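Local atomic coordinates of catalase (Bacillus pumilus, PDB entry 4QOL), a protein that probably breaks down hydrogen peroxide at a haem group as a tetrameric catalase, and also shows peroxidase-like reactivity toward phenolic substrates. Residues V91-S96 with M298-N303; Y164-T169 with E453-L458; K7-N12 with D36-E41. One frame throughout, in Å; residues are numbered along the deposited sequence.

Contact 1: residues V91-S96 with M298-N303; sequences VFVRFS and MTLNRN. With HEM (protoporphyrin IX containing Fe), chain E.
The phenyl ring of Phe95 and the guanidinium of Arg94 are neighbours in sequence but serve opposite faces of the strand 91-96. Over one face of the Phe95 ring sits CG1 of Val93, 3.5 Å above the plane, while Leu300 meets the ring tip to tip at its edge, CD1 lying 3.7 Å from CE2; the ring also meets Phe114 edge to face (T-shaped) and Trp259. The Arg94 guanidinium has a haem propionate oxygen at its edge, near its plane: NH1 donates to O1D at 3.0 Å, N-H...O angle 156°, and is also bonded to His57 O. CG is anti to the backbone N and the chain runs extended as far as NE, so the arginine can bring its charge to the carboxylate.

Between the two strands the touching side chains are all apolar. CG2 of Val93 lies 3.7 Å from both SD of Met298 and CD2 of Leu300, and CG2 of Val91 reaches the same sulfur at 3.8 Å. Branched valines fill space close to the backbone, whereas the longer methionine and leucine span the gap. Alternation along the strand turns Val91 and Val93 to the apolar cluster and Arg94 away from it, to the haem propionate.

Such packing belongs to the interior of the antiparallel beta-barrel of the catalase fold. Locally the axes of 91-96 and 298-302 cross at 86°, 8.6 Å apart at their closest, and strand 60-69 pairs with both strands. Val116 of strand 113-120, strand 258-267 and Leu247 of helix 242-253 close round the cluster.

Contact 2: residues Y164-T169 with E453-L458; sequences YWDFMT and EKTKLL
Van der Waals contacts bring the helices 161-169 and 453-466 together, with local axes 9.3 Å apart at an angle of 44°. CG2 of Thr455, anti to its backbone N, rests on the backbone of the other helix, 3.6 Å from Trp165 O. In return CG2 of Thr169 lies 3.6 Å from Thr455 O, the two threonines crossing at about a right angle. Leu458 slants across the end of 164-169, its CD2 3.6 Å from Thr169 CB. Threonine is compact and branched at CB, which suits a close approach of two backbones.

Polar contact passes through one water. It donates to Asp166 OD1 at 2.6 Å and to Thr169 OG1 at 2.9 Å, and is hydrogen-bonded to Thr455 OG1 at 2.8 Å. The Thr169 hydroxyl, in the crowded position between backbone N and carbonyl carbon, also has the carbonyls of Trp165 and Asp166 within reach. An alanine here removes OG1 and CG2, and would probably leave the water less firmly held and the packing against Thr455 thinner.

Hydrogen bonds from the second subunit complete the polar group: its Tyr384 and the backbone N of its Arg388 bond to Asp166 OD2, and the Arg388 side chain bonds to Thr455 OG1. Ringed by donors, the buried Asp166 carboxylate is probably stabilised as the anion, so the seam joining catalase core to C-terminal helices also serves a subunit interface.

Contact 3: residues K7-N12 with D36-E41; sequences KNLTTN and DYHLIE
In the arm-like N-terminal region of this catalase, the extended segment 7-12 lies beside the start of helix 37-46, which opens with an N-cap. Asp36 supplies the cap: its OD1 accepts from Leu39 N at 3.1 Å, met from above the carboxylate plane, and the same oxygen forms a salt bridge with Arg413 of the fourth subunit.

Tyr37 and Glu41 point toward the arm, and the ring of His38 swings near it. Tyr37, its CG anti to the backbone N, presents a ring edge to Thr11, whose CB lies 4.0 Å from CE2; one ring face carries CB of Glu41, one turn further on. A tyrosine suits this place because its ring packs by edge and face while its hydroxyl stays polar, receiving a bond from Gln13 as well. The His38 ring slants past two arm side chains: Leu9 CD2 is 4.5 Å from His38 NE2, and Thr11 CG2 is 4.5 Å from His38 ND1. NE2 is bonded to Asn20.

Glutamate has the length to reach the arm backbone: the Glu41 chain is extended, with CG anti to the backbone N. Its OE1 uses the syn lone pair to accept from Asn12 N at 2.8 Å, a nearly straight bond at 165°. The amide of Asn12 stacks on the carboxylate with the planes 26° apart, an overlap that leaves ND2 to bond Gln368 of the third subunit. That subunit also bonds Thr10, so the arm is held between the helix and a neighbouring chain. The second carboxylate oxygen is gripped too, which would probably favour the ionised form of Glu41: Tyr37 OH donates to Glu41 OE2 at 2.6 Å, arriving 31° out of the carboxylate plane.

The three contacts run from the haem-side core to the subunit borders. Contact 1 alone touches the haem, through Arg94. Contact 2 lies on the opposite side of the chain's centre, with centres about 38 Å apart and nearest atoms about 16 Å apart, yet its segments alternate with those of contact 1 along the sequence. Contact 3 closes before either opens and sits about 36 Å from contact 1, centre to centre, although the His38 side chain is about 13 Å from a bound haem. Contacts 2 and 3 are about 58 Å apart between centres, and both reach the second subunit; no other protein chain touches the segments of contact 1.

Contact 1: residues V91-S96 with M298-N303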
loop_
_atom_site.group_PDB
_atom_site.type_symbol
_atom_site.label_atom_id
_atom_site.label_comp_id
_atom_site.label_asym_id
_atom_site.label_seq_id
_atom_site.Cartn_x
_atom_site.Cartn_y
_atom_site.Cartn_z
ATOM N N VAL A 91 0.519 29.019 -11.559
ATOM C CA VAL A 91 -0.423 28.314 -10.688
ATOM C C VAL A 91 -0.885 27.018 -11.349
ATOM O O VAL A 91 -0.838 26.867 -12.558
ATOM C CB VAL A 91 -1.693 29.124 -10.289
ATOM C CG1 VAL A 91 -1.329 30.366 -9.476
ATOM C CG2 VAL A 91 -2.533 29.562 -11.490
ATOM N N PHE A 92 -1.264 26.089 -10.496
ATOM C CA PHE A 92 -2.157 25.001 -10.825
ATOM C C PHE A 92 -3.389 25.072 -9.976
ATOM O O PHE A 92 -3.274 25.255 -8.764
ATOM C CB PHE A 92 -1.465 23.615 -10.648
ATOM C CG PHE A 92 -2.358 22.463 -11.021
ATOM C CD1 PHE A 92 -2.635 22.204 -12.343
ATOM C CD2 PHE A 92 -2.922 21.683 -10.040
ATOM C CE1 PHE A 92 -3.539 21.166 -12.696
ATOM C CE2 PHE A 92 -3.796 20.648 -10.389
ATOM C CZ PHE A 92 -4.063 20.369 -11.689
ATOM N N VAL A 93 -4.560 24.785 -10.584
ATOM C CA VAL A 93 -5.860 24.952 -9.920
ATOM C C VAL A 93 -6.694 23.729 -10.152
ATOM O O VAL A 93 -6.755 23.233 -11.265
ATOM C CB VAL A 93 -6.647 26.214 -10.454
ATOM C CG1 VAL A 93 -8.055 26.245 -9.868
ATOM C CG2 VAL A 93 -5.819 27.489 -10.184
ATOM N N ARG A 94 -7.271 23.201 -9.087
ATOM C CA ARG A 94 -8.274 22.135 -9.232
ATOM C C ARG A 94 -9.633 22.600 -8.647
ATOM O O ARG A 94 -9.689 23.117 -7.530
ATOM C CB ARG A 94 -7.850 20.844 -8.551
ATOM C CG ARG A 94 -8.792 19.672 -8.796
ATOM C CD ARG A 94 -8.157 18.344 -8.327
ATOM N NE ARG A 94 -9.057 17.189 -8.455
ATOM C CZ ARG A 94 -10.042 16.878 -7.613
ATOM N NH1 ARG A 94 -10.359 17.625 -6.612
ATOM N NH2 ARG A 94 -10.742 15.759 -7.829
ATOM N N PHE A 95 -10.682 22.411 -9.449
ATOM C CA PHE A 95 -12.090 22.681 -9.068
ATOM C C PHE A 95 -12.720 21.381 -8.823
ATOM O O PHE A 95 -12.325 20.365 -9.474
ATOM C CB PHE A 95 -12.825 23.441 -10.175
ATOM C CG PHE A 95 -12.213 24.805 -10.499
ATOM C CD1 PHE A 95 -12.305 25.885 -9.648
ATOM C CD2 PHE A 95 -11.543 24.975 -11.712
ATOM C CE1 PHE A 95 -11.784 27.123 -10.014
ATOM C CE2 PHE A 95 -11.010 26.205 -12.075
ATOM C CZ PHE A 95 -11.113 27.262 -11.233
ATOM N N SER A 96 -13.757 21.333 -8.001
ATOM C CA SER A 96 -14.349 20.072 -7.654
ATOM C C SER A 96 -15.760 20.267 -7.088
ATOM O O SER A 96 -16.125 21.363 -6.637
ATOM C CB SER A 96 -13.465 19.358 -6.610
ATOM O OG SER A 96 -13.190 20.210 -5.525
ATOM N N MET A 298 -5.741 36.173 -11.604
ATOM C CA MET A 298 -5.334 34.821 -12.017
ATOM C C MET A 298 -6.076 34.410 -13.309
ATOM O O MET A 298 -7.307 34.496 -13.407
ATOM C CB MET A 298 -5.666 33.796 -10.919
ATOM C CG MET A 298 -5.387 32.350 -11.349
ATOM S SD MET A 298 -5.619 31.215 -9.951
ATOM C CE MET A 298 -7.404 31.147 -9.818
ATOM N N THR A 299 -5.314 33.981 -14.294
ATOM C CA THR A 299 -5.840 33.552 -15.576
ATOM C C THR A 299 -5.438 32.109 -15.764
ATOM O O THR A 299 -4.250 31.766 -15.661
ATOM C CB THR A 299 -5.271 34.398 -16.727
ATOM O OG1 THR A 299 -5.563 35.766 -16.433
ATOM C CG2 THR A 299 -5.854 34.027 -18.031
ATOM N N LEU A 300 -6.409 31.277 -16.083
ATOM C CA LEU A 300 -6.126 29.878 -16.403
ATOM C C LEU A 300 -6.082 29.653 -17.908
ATOM O O LEU A 300 -7.098 29.884 -18.601
ATOM C CB LEU A 300 -7.184 28.977 -15.766
ATOM C CG LEU A 300 -7.293 29.130 -14.240
ATOM C CD1 LEU A 300 -8.305 28.129 -13.720
ATOM C CD2 LEU A 300 -5.937 28.976 -13.564
ATOM N N ASN A 301 -4.926 29.186 -18.391
ATOM C CA ASN A 301 -4.655 29.219 -19.835
ATOM C C ASN A 301 -4.078 27.918 -20.438
ATOM O O ASN A 301 -3.695 27.896 -21.598
ATOM C CB ASN A 301 -3.752 30.395 -20.167
ATOM C CG ASN A 301 -2.380 30.299 -19.515
ATOM O OD1 ASN A 301 -2.016 29.278 -18.957
ATOM N ND2 ASN A 301 -1.621 31.381 -19.578
ATOM N N ARG A 302 -4.017 26.843 -19.661
ATOM C CA ARG A 302 -3.439 25.595 -20.154
ATOM C C ARG A 302 -4.105 24.362 -19.507
ATOM O O ARG A 302 -4.097 24.216 -18.290
ATOM C CB ARG A 302 -1.933 25.621 -19.911
ATOM C CG ARG A 302 -1.210 24.427 -20.481
ATOM C CD ARG A 302 0.315 24.590 -20.505
ATOM N NE ARG A 302 0.872 25.056 -19.228
ATOM C CZ ARG A 302 1.450 24.308 -18.290
ATOM N NH1 ARG A 302 1.585 23.012 -18.395
ATOM N NH2 ARG A 302 1.901 24.905 -17.186
ATOM N N ASN A 303 -4.582 23.431 -20.338
ATOM C CA ASN A 303 -5.043 22.182 -19.838
ATOM C C ASN A 303 -3.828 21.269 -19.527
ATOM O O ASN A 303 -2.775 21.373 -20.151
ATOM C CB ASN A 303 -6.002 21.515 -20.816
ATOM C CG ASN A 303 -7.301 22.274 -20.938
ATOM O OD1 ASN A 303 -7.924 22.615 -19.923
ATOM N ND2 ASN A 303 -7.720 22.528 -22.154
HETATM C CHA HEM E . -10.066 18.029 -0.179
HETATM C CHB HEM E . -10.187 17.353 4.624
HETATM C CHC HEM E . -12.595 21.687 5.089
HETATM C CHD HEM E . -11.744 22.524 0.392
HETATM C C1A HEM E . -9.930 17.465 1.080
HETATM C C2A HEM E . -9.365 16.179 1.358
HETATM C C3A HEM E . -9.398 15.994 2.706
HETATM C C4A HEM E . -9.971 17.153 3.260
HETATM C CMA HEM E . -8.877 14.890 3.580
HETATM C CAA HEM E . -8.803 15.261 0.320
HETATM C CBA HEM E . -7.493 15.921 -0.159
HETATM C CGA HEM E . -6.720 15.036 -1.063
HETATM O O1A HEM E . -5.781 15.541 -1.713
HETATM O O2A HEM E . -6.922 13.800 -1.098
HETATM C C1B HEM E . -10.883 18.493 5.114
HETATM C C2B HEM E . -11.160 18.668 6.507
HETATM C C3B HEM E . -11.841 19.848 6.657
HETATM C C4B HEM E . -11.943 20.458 5.323
HETATM C CMB HEM E . -10.752 17.699 7.588
HETATM C CAB HEM E . -12.323 20.499 7.876
HETATM C CBB HEM E . -11.866 20.084 9.060
HETATM C C1C HEM E . -12.562 22.296 3.834
HETATM C C2C HEM E . -12.811 23.633 3.630
HETATM C C3C HEM E . -12.597 23.861 2.305
HETATM C C4C HEM E . -12.131 22.671 1.697
HETATM C CMC HEM E . -13.330 24.578 4.692
HETATM C CAC HEM E . -12.631 25.132 1.666
HETATM C CBC HEM E . -12.385 26.196 2.412
HETATM C C1D HEM E . -11.214 21.323 -0.102
HETATM C C2D HEM E . -10.890 21.165 -1.520
HETATM C C3D HEM E . -10.451 19.917 -1.711
HETATM C C4D HEM E . -10.494 19.311 -0.385
HETATM C CMD HEM E . -11.077 22.261 -2.527
HETATM C CAD HEM E . -9.979 19.282 -2.995
HETATM C CBD HEM E . -8.517 19.744 -3.192
HETATM C CGD HEM E . -8.106 19.120 -4.493
HETATM O O1D HEM E . -8.431 19.706 -5.519
HETATM O O2D HEM E . -7.455 18.041 -4.537
HETATM N NA HEM E . -10.282 18.088 2.280
HETATM N NB HEM E . -11.368 19.579 4.485
HETATM N NC HEM E . -12.077 21.728 2.677
HETATM N ND HEM E . -10.965 20.196 0.556
HETATM FE FE HEM E . -11.162 19.905 2.443
#

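Contact 2: residues Y164-T169 with E453-L458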
loop_
_atom_site.group_PDB
_atom_site.type_symbol
_atom_site.label_atom_id
_atom_site.label_comp_id
_atom_site.label_asym_id
_atom_site.label_seq_id
_atom_site.Cartn_x
_atom_site.Cartn_y
_atom_site.Cartn_z
ATOM N N TYR A 164 -28.274 13.863 6.847
ATOM C CA TYR A 164 -27.485 15.089 7.023
ATOM C C TYR A 164 -28.288 16.168 7.685
ATOM O O TYR A 164 -27.717 16.997 8.451
ATOM C CB TYR A 164 -26.854 15.594 5.723
ATOM C CG TYR A 164 -27.675 15.905 4.516
ATOM C CD1 TYR A 164 -28.337 17.088 4.400
ATOM C CD2 TYR A 164 -27.735 15.024 3.430
ATOM C CE1 TYR A 164 -29.053 17.416 3.257
ATOM C CE2 TYR A 164 -28.370 15.358 2.273
ATOM C CZ TYR A 164 -29.060 16.543 2.191
ATOM O OH TYR A 164 -29.743 16.882 1.007
ATOM N N TRP A 165 -29.620 16.171 7.473
ATOM C CA TRP A 165 -30.401 17.107 8.269
ATOM C C TRP A 165 -30.424 16.782 9.768
ATOM O O TRP A 165 -30.437 17.722 10.572
ATOM C CB TRP A 165 -31.836 17.260 7.712
ATOM C CG TRP A 165 -31.883 18.135 6.490
ATOM C CD1 TRP A 165 -32.063 17.740 5.195
ATOM C CD2 TRP A 165 -31.733 19.540 6.451
ATOM N NE1 TRP A 165 -32.044 18.828 4.354
ATOM C CE2 TRP A 165 -31.832 19.941 5.123
ATOM C CE3 TRP A 165 -31.573 20.544 7.449
ATOM C CZ2 TRP A 165 -31.688 21.280 4.730
ATOM C CZ3 TRP A 165 -31.506 21.858 7.066
ATOM C CH2 TRP A 165 -31.516 22.226 5.713
ATOM N N ASP A 166 -30.354 15.495 10.142
ATOM C CA ASP A 166 -30.244 15.118 11.540
ATOM C C ASP A 166 -28.998 15.795 12.110
ATOM O O ASP A 166 -29.042 16.498 13.123
ATOM C CB ASP A 166 -30.131 13.635 11.721
ATOM C CG ASP A 166 -30.140 13.179 13.196
ATOM O OD1 ASP A 166 -30.751 13.855 14.059
ATOM O OD2 ASP A 166 -29.688 12.032 13.434
ATOM N N PHE A 167 -27.884 15.574 11.463
ATOM C CA PHE A 167 -26.619 16.226 11.904
ATOM C C PHE A 167 -26.671 17.720 11.908
ATOM O O PHE A 167 -26.249 18.359 12.883
ATOM C CB PHE A 167 -25.408 15.756 11.026
ATOM C CG PHE A 167 -24.099 16.410 11.369
ATOM C CD1 PHE A 167 -23.239 15.888 12.379
ATOM C CD2 PHE A 167 -23.731 17.572 10.707
ATOM C CE1 PHE A 167 -22.055 16.610 12.716
ATOM C CE2 PHE A 167 -22.606 18.301 11.074
ATOM C CZ PHE A 167 -21.742 17.778 12.029
ATOM N N MET A 168 -27.079 18.316 10.796
ATOM C CA MET A 168 -27.060 19.757 10.675
ATOM C C MET A 168 -27.953 20.461 11.685
ATOM O O MET A 168 -27.535 21.470 12.303
ATOM C CB MET A 168 -27.408 20.208 9.270
ATOM C CG MET A 168 -26.417 19.832 8.219
ATOM S SD MET A 168 -24.756 20.499 8.359
ATOM C CE MET A 168 -24.029 19.503 7.026
ATOM N N THR A 169 -29.144 19.943 11.898
ATOM C CA THR A 169 -30.073 20.563 12.876
ATOM C C THR A 169 -29.545 20.579 14.313
ATOM O O THR A 169 -29.809 21.521 15.067
ATOM C CB THR A 169 -31.482 19.900 12.842
ATOM O OG1 THR A 169 -31.420 18.509 13.123
ATOM C CG2 THR A 169 -32.154 20.190 11.522
ATOM N N GLU A 453 -40.055 14.034 11.225
ATOM C CA GLU A 453 -40.829 15.230 11.595
ATOM C C GLU A 453 -40.159 16.084 12.674
ATOM O O GLU A 453 -40.145 17.300 12.577
ATOM C CB GLU A 453 -42.227 14.861 12.114
ATOM C CG GLU A 453 -43.208 14.384 11.054
ATOM C CD GLU A 453 -43.292 15.289 9.807
ATOM O OE1 GLU A 453 -43.310 16.541 9.913
ATOM O OE2 GLU A 453 -43.350 14.717 8.688
ATOM N N LYS A 454 -39.565 15.466 13.676
ATOM C CA LYS A 454 -38.868 16.194 14.721
ATOM C C LYS A 454 -37.650 16.949 14.137
ATOM O O LYS A 454 -37.330 18.042 14.517
ATOM C CB LYS A 454 -38.412 15.227 15.825
ATOM C CG LYS A 454 -38.077 15.810 17.197
ATOM C CD LYS A 454 -37.659 14.708 18.175
ATOM C CE LYS A 454 -36.756 13.693 17.465
ATOM N NZ LYS A 454 -36.220 12.569 18.280
ATOM N N THR A 455 -36.904 16.283 13.258
ATOM C CA THR A 455 -35.766 16.937 12.609
ATOM C C THR A 455 -36.208 18.118 11.732
ATOM O O THR A 455 -35.587 19.175 11.754
ATOM C CB THR A 455 -34.950 15.965 11.781
ATOM O OG1 THR A 455 -34.337 15.040 12.681
ATOM C CG2 THR A 455 -33.904 16.675 10.936
ATOM N N LYS A 456 -37.257 17.892 10.999
ATOM C CA LYS A 456 -37.832 18.924 10.122
ATOM C C LYS A 456 -38.263 20.151 10.928
ATOM O O LYS A 456 -37.973 21.286 10.547
ATOM C CB LYS A 456 -39.044 18.336 9.401
ATOM C CG LYS A 456 -39.616 19.222 8.312
ATOM C CD LYS A 456 -40.983 18.663 7.843
ATOM C CE LYS A 456 -40.858 17.293 7.265
ATOM N NZ LYS A 456 -42.173 16.820 6.779
ATOM N N LEU A 457 -38.907 19.915 12.063
ATOM C CA LEU A 457 -39.268 21.017 13.005
ATOM C C LEU A 457 -38.024 21.751 13.482
ATOM O O LEU A 457 -38.006 22.965 13.550
ATOM C CB LEU A 457 -40.069 20.487 14.205
ATOM C CG LEU A 457 -40.608 21.437 15.236
ATOM C CD1 LEU A 457 -41.475 22.490 14.531
ATOM C CD2 LEU A 457 -41.406 20.696 16.314
ATOM N N LEU A 458 -36.991 20.999 13.890
ATOM C CA LEU A 458 -35.793 21.659 14.440
ATOM C C LEU A 458 -35.137 22.494 13.346
ATOM O O LEU A 458 -34.703 23.577 13.585
ATOM C CB LEU A 458 -34.853 20.561 15.037
ATOM C CG LEU A 458 -33.573 21.136 15.686
ATOM C CD1 LEU A 458 -33.856 22.142 16.835
ATOM C CD2 LEU A 458 -32.686 19.995 16.211
HETATM O O HOH W 1 -32.273 15.997 14.333
#

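Contact 3: residues K7-N12 with D36-E41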
loop_
_atom_site.group_PDB
_atom_site.type_symbol
_atom_site.label_atom_id
_atom_site.label_comp_id
_atom_site.label_asym_id
_atom_site.label_seq_id
_atom_site.Cartn_x
_atom_site.Cartn_y
_atom_site.Cartn_z
ATOM N N LYS A 7 7.863 4.141 -33.956
ATOM C CA LYS A 7 8.348 3.700 -32.666
ATOM C C LYS A 7 7.938 2.218 -32.515
ATOM O O LYS A 7 6.851 1.843 -32.933
ATOM C CB LYS A 7 7.696 4.546 -31.595
ATOM C CG LYS A 7 8.401 5.868 -31.350
ATOM C CD LYS A 7 7.614 6.730 -30.342
ATOM C CE LYS A 7 7.502 8.185 -30.757
ATOM N NZ LYS A 7 6.513 8.356 -31.853
ATOM N N ASN A 8 8.809 1.400 -31.951
ATOM C CA ASN A 8 8.422 0.124 -31.451
ATOM C C ASN A 8 7.575 0.210 -30.178
ATOM O O ASN A 8 7.890 0.934 -29.258
ATOM C CB ASN A 8 9.600 -0.781 -31.121
ATOM C CG ASN A 8 10.397 -1.145 -32.349
ATOM O OD1 ASN A 8 9.835 -1.460 -33.422
ATOM N ND2 ASN A 8 11.705 -1.144 -32.191
ATOM N N LEU A 9 6.547 -0.613 -30.150
ATOM C CA LEU A 9 5.921 -0.997 -28.882
ATOM C C LEU A 9 6.898 -1.879 -28.132
ATOM O O LEU A 9 7.441 -2.756 -28.707
ATOM C CB LEU A 9 4.588 -1.698 -29.174
ATOM C CG LEU A 9 3.722 -1.891 -27.946
ATOM C CD1 LEU A 9 2.911 -0.641 -27.692
ATOM C CD2 LEU A 9 2.784 -3.082 -28.147
ATOM N N THR A 10 7.157 -1.585 -26.857
ATOM C CA THR A 10 8.106 -2.356 -26.066
ATOM C C THR A 10 7.445 -2.837 -24.768
ATOM O O THR A 10 6.460 -2.294 -24.312
ATOM C CB THR A 10 9.333 -1.520 -25.709
ATOM O OG1 THR A 10 8.987 -0.544 -24.715
ATOM C CG2 THR A 10 9.922 -0.856 -26.901
ATOM N N THR A 11 8.088 -3.787 -24.134
ATOM C CA THR A 11 7.812 -4.050 -22.719
ATOM C C THR A 11 8.448 -2.934 -21.860
ATOM O O THR A 11 9.228 -2.101 -22.363
ATOM C CB THR A 11 8.436 -5.381 -22.292
ATOM O OG1 THR A 11 9.875 -5.325 -22.292
ATOM C CG2 THR A 11 7.945 -6.566 -23.168
ATOM N N ASN A 12 8.218 -2.963 -20.546
ATOM C CA ASN A 12 8.898 -2.070 -19.620
ATOM C C ASN A 12 10.387 -2.309 -19.446
ATOM O O ASN A 12 11.071 -1.442 -18.887
ATOM C CB ASN A 12 8.179 -2.026 -18.272
ATOM C CG ASN A 12 6.771 -1.517 -18.383
ATOM O OD1 ASN A 12 6.443 -0.684 -19.241
ATOM N ND2 ASN A 12 5.886 -2.020 -17.512
ATOM N N ASP A 36 4.632 -15.845 -20.845
ATOM C CA ASP A 36 4.207 -14.780 -21.758
ATOM C C ASP A 36 4.403 -13.503 -20.984
ATOM O O ASP A 36 3.452 -12.967 -20.380
ATOM C CB ASP A 36 2.730 -14.956 -22.148
ATOM C CG ASP A 36 2.283 -13.978 -23.250
ATOM O OD1 ASP A 36 2.995 -12.987 -23.491
ATOM O OD2 ASP A 36 1.266 -14.283 -23.915
ATOM N N TYR A 37 5.640 -13.050 -20.918
ATOM C CA TYR A 37 5.951 -11.915 -20.073
ATOM C C TYR A 37 5.160 -10.669 -20.499
ATOM O O TYR A 37 4.716 -9.891 -19.657
ATOM C CB TYR A 37 7.462 -11.602 -20.134
ATOM C CG TYR A 37 7.837 -10.355 -19.337
ATOM C CD1 TYR A 37 8.051 -10.445 -17.958
ATOM C CD2 TYR A 37 7.955 -9.075 -19.944
ATOM C CE1 TYR A 37 8.414 -9.332 -17.220
ATOM C CE2 TYR A 37 8.281 -7.965 -19.189
ATOM C CZ TYR A 37 8.529 -8.090 -17.824
ATOM O OH TYR A 37 8.807 -6.978 -17.067
ATOM N N HIS A 38 5.051 -10.440 -21.806
ATOM C CA HIS A 38 4.308 -9.289 -22.274
ATOM C C HIS A 38 2.854 -9.285 -21.788
ATOM O O HIS A 38 2.350 -8.259 -21.318
ATOM C CB HIS A 38 4.346 -9.195 -23.813
ATOM C CG HIS A 38 3.532 -8.057 -24.397
ATOM N ND1 HIS A 38 3.558 -6.771 -23.903
ATOM C CD2 HIS A 38 2.727 -8.003 -25.475
ATOM C CE1 HIS A 38 2.791 -5.983 -24.641
ATOM N NE2 HIS A 38 2.225 -6.715 -25.560
ATOM N N LEU A 39 2.174 -10.404 -21.915
ATOM C CA LEU A 39 0.779 -10.531 -21.459
ATOM C C LEU A 39 0.703 -10.210 -19.950
ATOM O O LEU A 39 -0.118 -9.387 -19.522
ATOM C CB LEU A 39 0.185 -11.933 -21.683
ATOM C CG LEU A 39 -1.204 -12.256 -21.141
ATOM C CD1 LEU A 39 -2.275 -11.475 -21.932
ATOM C CD2 LEU A 39 -1.584 -13.759 -21.191
ATOM N N ILE A 40 1.557 -10.869 -19.170
ATOM C CA ILE A 40 1.442 -10.755 -17.744
ATOM C C ILE A 40 1.840 -9.325 -17.319
ATOM O O ILE A 40 1.165 -8.692 -16.462
ATOM C CB ILE A 40 2.249 -11.826 -17.005
ATOM C CG1 ILE A 40 1.759 -13.222 -17.344
ATOM C CG2 ILE A 40 2.191 -11.597 -15.505
ATOM C CD1 ILE A 40 0.295 -13.425 -17.068
ATOM N N GLU A 41 2.878 -8.731 -17.934
ATOM C CA GLU A 41 3.301 -7.389 -17.498
ATOM C C GLU A 41 2.186 -6.372 -17.803
ATOM O O GLU A 41 1.914 -5.460 -17.016
ATOM C CB GLU A 41 4.598 -6.979 -18.220
ATOM C CG GLU A 41 5.185 -5.599 -17.823
ATOM C CD GLU A 41 6.334 -5.138 -18.747
ATOM O OE1 GLU A 41 6.038 -4.627 -19.821
ATOM O OE2 GLU A 41 7.451 -5.091 -18.271
#